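Local coordinates for protein cyclodipeptide synthase, BtCDPS (Bacillus thermoamylovorans, PDB 6ZTU) that probably makes cyclodipeptides by aminoacyl transfer, the chemistry expected of cyclodipeptide synthases, which typically draw their amino acids from aminoacyl-tRNAs, at residues Phe139-Leu151 with Met169-Leu181. Residues are numbered along the deposited sequence; the frame is centred on the assembly and turned at random. Where two conformers were deposited one is given.
Sequences FRKSCLAMSHDAL and MLFHAVKYVLAEL. With 0RE ((2S)-hexane-1,2-diol), chain B.
One face of the F171 ring receives the L144 methyl CD2, 4.0 Å from the ring centroid and almost on the normal, a CH-pi contact. At the ring's edge, in the conformer described, lies the R140 guanidinium, whose own face is turned to F171 CE1; the two planes stand 51° apart, which excludes a parallel stack, and R140 NH1 is hydrogen-bonded to F133 O. Replacing F171 by an alanine is likely to leave L144 CD2 without an aromatic face and R140 without its ring neighbour. Segments 139-151 and 169-181 cross at 102°, their axes 8.4 Å apart at closest approach, and S147 marks their closest CA approach, to V174. Its side chain is a knob among L170, A173, V174 and V177; OG, anti to the backbone N (chi1 179°), is carried across to L170 O at 2.8 Å, in the carbonyl plane on a lone pair. L170 answers as a knob among L144, S147, H148 and L151. Farther along, M146 SD packs on V177 CG1 at 3.8 Å, and M146 CE lies 3.7 Å from E180 OE2, while E180 OE1 accepts a hydrogen bond from the bound hexanediol. Donating to L170 O, which also accepts the helical bond from V174 N, gives the buried serine hydroxyl a partner within an otherwise largely apolar crossing that extends to the ligand pocket.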
loop_
_atom_site.group_PDB
_atom_site.type_symbol
_atom_site.label_atom_id
_atom_site.label_comp_id
_atom_site.label_asym_id
_atom_site.label_seq_id
_atom_site.Cartn_x
_atom_site.Cartn_y
_atom_site.Cartn_z
ATOM N N PHE A 139 19.594 0.262 1.673
ATOM C CA PHE A 139 18.212 -0.184 1.534
ATOM C C PHE A 139 17.556 -0.374 2.902
ATOM O O PHE A 139 16.398 0.019 3.108
ATOM C CB PHE A 139 18.185 -1.485 0.734
ATOM C CG PHE A 139 16.808 -1.975 0.428
ATOM C CD1 PHE A 139 15.998 -1.298 -0.480
ATOM C CD2 PHE A 139 16.319 -3.122 1.047
ATOM C CE1 PHE A 139 14.722 -1.761 -0.771
ATOM C CE2 PHE A 139 15.030 -3.588 0.753
ATOM C CZ PHE A 139 14.245 -2.903 -0.151
ATOM N N ARG A 140 18.300 -0.960 3.840
ATOM C CA ARG A 140 17.804 -1.121 5.208
ATOM C C ARG A 140 17.399 0.222 5.788
ATOM O O ARG A 140 16.320 0.354 6.392
ATOM C CB ARG A 140 18.897 -1.791 6.050
ATOM C CG ARG A 140 18.525 -2.252 7.462
ATOM C CD ARG A 140 19.790 -2.823 8.094
ATOM N NE ARG A 140 19.639 -3.326 9.452
ATOM C CZ ARG A 140 19.313 -4.581 9.750
ATOM N NH1 ARG A 140 19.078 -5.459 8.785
ATOM N NH2 ARG A 140 19.215 -4.956 11.015
ATOM N N LYS A 141 18.235 1.246 5.607
ATOM C CA LYS A 141 17.931 2.570 6.126
ATOM C C LYS A 141 16.625 3.109 5.548
ATOM O O LYS A 141 15.803 3.673 6.278
ATOM C CB LYS A 141 19.101 3.512 5.828
ATOM C CG LYS A 141 19.013 4.885 6.453
ATOM C CD LYS A 141 20.323 5.666 6.200
ATOM C CE LYS A 141 20.270 7.082 6.791
ATOM N NZ LYS A 141 19.275 7.961 6.118
ATOM N N SER A 142 16.406 2.931 4.237
ATOM C CA SER A 142 15.166 3.410 3.621
ATOM C C SER A 142 13.952 2.646 4.133
ATOM O O SER A 142 12.879 3.236 4.332
ATOM C CB SER A 142 15.251 3.271 2.102
ATOM O OG SER A 142 16.006 4.331 1.561
ATOM N N CYS A 143 14.090 1.336 4.309
ATOM C CA CYS A 143 12.973 0.563 4.850
ATOM C C CYS A 143 12.643 0.999 6.269
ATOM O O CYS A 143 11.470 1.118 6.624
ATOM C CB CYS A 143 13.279 -0.933 4.828
ATOM S SG CYS A 143 13.378 -1.649 3.159
ATOM N N LEU A 144 13.665 1.217 7.097
ATOM C CA LEU A 144 13.420 1.688 8.456
ATOM C C LEU A 144 12.789 3.076 8.463
ATOM O O LEU A 144 12.017 3.406 9.370
ATOM C CB LEU A 144 14.728 1.682 9.250
ATOM C CG LEU A 144 15.254 0.264 9.525
ATOM C CD1 LEU A 144 16.692 0.252 10.052
ATOM C CD2 LEU A 144 14.328 -0.498 10.470
ATOM N N ALA A 145 13.112 3.912 7.471
ATOM C CA ALA A 145 12.441 5.200 7.356
ATOM C C ALA A 145 10.962 5.030 7.020
ATOM O O ALA A 145 10.118 5.785 7.521
ATOM C CB ALA A 145 13.129 6.067 6.302
ATOM N N MET A 146 10.626 4.076 6.145
ATOM C CA MET A 146 9.215 3.781 5.913
ATOM C C MET A 146 8.549 3.326 7.201
ATOM O O MET A 146 7.385 3.650 7.461
ATOM C CB MET A 146 9.055 2.698 4.841
ATOM C CG MET A 146 9.182 3.198 3.435
ATOM S SD MET A 146 8.709 1.916 2.240
ATOM C CE MET A 146 6.935 1.896 2.451
ATOM N N SER A 147 9.274 2.549 8.004
ATOM C CA SER A 147 8.754 2.096 9.292
ATOM C C SER A 147 8.519 3.282 10.220
ATOM O O SER A 147 7.476 3.387 10.876
ATOM C CB SER A 147 9.739 1.105 9.916
ATOM O OG SER A 147 9.271 0.667 11.181
ATOM N N HIS A 148 9.487 4.190 10.276
ATOM C CA HIS A 148 9.338 5.394 11.087
ATOM C C HIS A 148 8.118 6.198 10.656
ATOM O O HIS A 148 7.348 6.671 11.498
ATOM C CB HIS A 148 10.614 6.233 10.988
ATOM C CG HIS A 148 10.710 7.309 12.024
ATOM N ND1 HIS A 148 9.987 8.480 11.948
ATOM C CD2 HIS A 148 11.430 7.383 13.168
ATOM C CE1 HIS A 148 10.260 9.233 12.998
ATOM N NE2 HIS A 148 11.135 8.592 13.754
ATOM N N ASP A 149 7.932 6.367 9.341
ATOM C CA ASP A 149 6.764 7.081 8.830
ATOM C C ASP A 149 5.477 6.423 9.300
ATOM O O ASP A 149 4.531 7.101 9.724
ATOM C CB ASP A 149 6.776 7.103 7.301
ATOM C CG ASP A 149 7.867 7.973 6.721
ATOM O OD1 ASP A 149 8.523 8.734 7.468
ATOM O OD2 ASP A 149 8.067 7.868 5.490
ATOM N N ALA A 150 5.411 5.093 9.188
ATOM C CA ALA A 150 4.211 4.362 9.578
ATOM C C ALA A 150 3.914 4.537 11.063
ATOM O O ALA A 150 2.753 4.688 11.452
ATOM C CB ALA A 150 4.365 2.875 9.236
ATOM N N LEU A 151 4.949 4.520 11.906
ATOM C CA LEU A 151 4.728 4.638 13.348
ATOM C C LEU A 151 4.423 6.074 13.742
ATOM O O LEU A 151 3.542 6.318 14.572
ATOM C CB LEU A 151 5.944 4.130 14.124
ATOM C CG LEU A 151 6.205 2.622 14.070
ATOM C CD1 LEU A 151 7.452 2.261 14.850
ATOM C CD2 LEU A 151 5.000 1.824 14.585
ATOM N N MET A 169 11.134 -0.466 18.277
ATOM C CA MET A 169 9.862 -0.172 17.635
ATOM C C MET A 169 10.003 -0.220 16.116
ATOM O O MET A 169 9.185 -0.838 15.426
ATOM C CB MET A 169 9.349 1.197 18.087
ATOM C CG MET A 169 8.776 1.212 19.508
ATOM S SD MET A 169 8.540 2.892 20.135
ATOM C CE MET A 169 7.291 3.542 19.019
ATOM N N LEU A 170 11.046 0.428 15.586
ATOM C CA LEU A 170 11.250 0.475 14.138
ATOM C C LEU A 170 11.435 -0.916 13.552
ATOM O O LEU A 170 10.898 -1.224 12.478
ATOM C CB LEU A 170 12.471 1.332 13.801
ATOM C CG LEU A 170 12.371 2.831 14.058
ATOM C CD1 LEU A 170 13.709 3.513 13.764
ATOM C CD2 LEU A 170 11.263 3.446 13.231
ATOM N N PHE A 171 12.218 -1.758 14.221
ATOM C CA PHE A 171 12.490 -3.082 13.674
ATOM C C PHE A 171 11.280 -3.993 13.798
ATOM O O PHE A 171 11.118 -4.907 12.984
ATOM C CB PHE A 171 13.717 -3.698 14.345
ATOM C CG PHE A 171 15.017 -3.310 13.688
ATOM C CD1 PHE A 171 15.537 -4.078 12.660
ATOM C CD2 PHE A 171 15.701 -2.165 14.076
ATOM C CE1 PHE A 171 16.713 -3.727 12.042
ATOM C CE2 PHE A 171 16.891 -1.804 13.461
ATOM C CZ PHE A 171 17.401 -2.587 12.442
ATOM N N HIS A 172 10.415 -3.762 14.790
ATOM C CA HIS A 172 9.186 -4.542 14.866
ATOM C C HIS A 172 8.214 -4.137 13.766
ATOM O O HIS A 172 7.657 -4.993 13.067
ATOM C CB HIS A 172 8.535 -4.388 16.239
ATOM C CG HIS A 172 7.446 -5.386 16.504
ATOM N ND1 HIS A 172 7.676 -6.742 16.542
ATOM C CD2 HIS A 172 6.125 -5.221 16.743
ATOM C CE1 HIS A 172 6.543 -7.372 16.797
ATOM N NE2 HIS A 172 5.586 -6.471 16.927
ATOM N N ALA A 173 8.003 -2.826 13.594
ATOM C CA ALA A 173 7.085 -2.334 12.574
ATOM C C ALA A 173 7.618 -2.505 11.150
ATOM O O ALA A 173 6.822 -2.489 10.206
ATOM C CB ALA A 173 6.769 -0.865 12.819
ATOM N N VAL A 174 8.933 -2.648 10.956
ATOM C CA VAL A 174 9.422 -2.788 9.582
ATOM C C VAL A 174 9.005 -4.134 8.993
ATOM O O VAL A 174 9.032 -4.311 7.766
ATOM C CB VAL A 174 10.949 -2.562 9.509
ATOM C CG1 VAL A 174 11.716 -3.819 9.883
ATOM C CG2 VAL A 174 11.369 -2.062 8.108
ATOM N N LYS A 175 8.587 -5.090 9.828
ATOM C CA LYS A 175 8.037 -6.325 9.281
ATOM C C LYS A 175 6.808 -6.046 8.427
ATOM O O LYS A 175 6.569 -6.745 7.430
ATOM C CB LYS A 175 7.718 -7.298 10.419
ATOM C CG LYS A 175 8.980 -7.840 11.071
ATOM C CD LYS A 175 8.678 -8.599 12.346
ATOM C CE LYS A 175 9.972 -8.992 13.034
ATOM N NZ LYS A 175 10.884 -9.663 12.065
ATOM N N TYR A 176 6.019 -5.038 8.805
ATOM C CA TYR A 176 4.902 -4.582 7.984
ATOM C C TYR A 176 5.390 -4.052 6.639
ATOM O O TYR A 176 4.851 -4.399 5.578
ATOM C CB TYR A 176 4.135 -3.503 8.751
ATOM C CG TYR A 176 2.988 -2.875 7.999
ATOM C CD1 TYR A 176 1.713 -3.411 8.060
ATOM C CD2 TYR A 176 3.177 -1.726 7.251
ATOM C CE1 TYR A 176 0.665 -2.843 7.366
ATOM C CE2 TYR A 176 2.139 -1.155 6.561
ATOM C CZ TYR A 176 0.884 -1.717 6.624
ATOM O OH TYR A 176 -0.154 -1.136 5.941
ATOM N N VAL A 177 6.392 -3.178 6.676
ATOM C CA VAL A 177 6.950 -2.588 5.455
ATOM C C VAL A 177 7.433 -3.681 4.512
ATOM O O VAL A 177 7.130 -3.677 3.308
ATOM C CB VAL A 177 8.091 -1.621 5.819
ATOM C CG1 VAL A 177 8.812 -1.134 4.560
ATOM C CG2 VAL A 177 7.553 -0.435 6.593
ATOM N N LEU A 178 8.208 -4.632 5.040
ATOM C CA LEU A 178 8.786 -5.650 4.174
ATOM C C LEU A 178 7.705 -6.536 3.567
ATOM O O LEU A 178 7.833 -6.957 2.412
ATOM C CB LEU A 178 9.809 -6.488 4.946
ATOM C CG LEU A 178 10.963 -5.673 5.555
ATOM C CD1 LEU A 178 11.942 -6.566 6.320
ATOM C CD2 LEU A 178 11.702 -4.853 4.498
ATOM N N ALA A 179 6.628 -6.813 4.318
ATOM C CA ALA A 179 5.550 -7.654 3.809
ATOM C C ALA A 179 4.716 -6.960 2.733
ATOM O O ALA A 179 4.174 -7.643 1.852
ATOM C CB ALA A 179 4.634 -8.091 4.962
ATOM N N GLU A 180 4.569 -5.629 2.793
ATOM C CA GLU A 180 3.776 -4.919 1.786
ATOM C C GLU A 180 4.603 -4.566 0.556
ATOM O O GLU A 180 4.043 -4.397 -0.534
ATOM C CB GLU A 180 3.170 -3.634 2.366
ATOM C CG GLU A 180 4.220 -2.577 2.752
ATOM C CD GLU A 180 3.636 -1.222 3.166
ATOM O OE1 GLU A 180 2.437 -0.962 2.931
ATOM O OE2 GLU A 180 4.402 -0.408 3.748
ATOM N N LEU A 181 5.918 -4.432 0.710
ATOM C CA LEU A 181 6.746 -3.964 -0.401
ATOM C C LEU A 181 6.634 -4.780 -1.685
ATOM O O LEU A 181 6.709 -4.166 -2.761
ATOM C CB LEU A 181 8.216 -3.888 0.037
ATOM C CG LEU A 181 8.633 -2.553 0.643
ATOM C CD1 LEU A 181 10.086 -2.629 1.084
ATOM C CD2 LEU A 181 8.453 -1.400 -0.365
HETATM O O01 0RE B . 1.337 1.592 2.305
HETATM C C02 0RE B . 0.184 2.263 1.907
HETATM C C03 0RE B . -0.426 1.522 0.721
HETATM O O04 0RE B . 0.272 1.855 -0.448
HETATM C C05 0RE B . -0.347 0.024 0.990
HETATM C C06 0RE B . -1.138 -0.321 2.250
HETATM C C07 0RE B . -0.913 -1.795 2.566
HETATM C C08 0RE B . -2.246 -2.490 2.352
#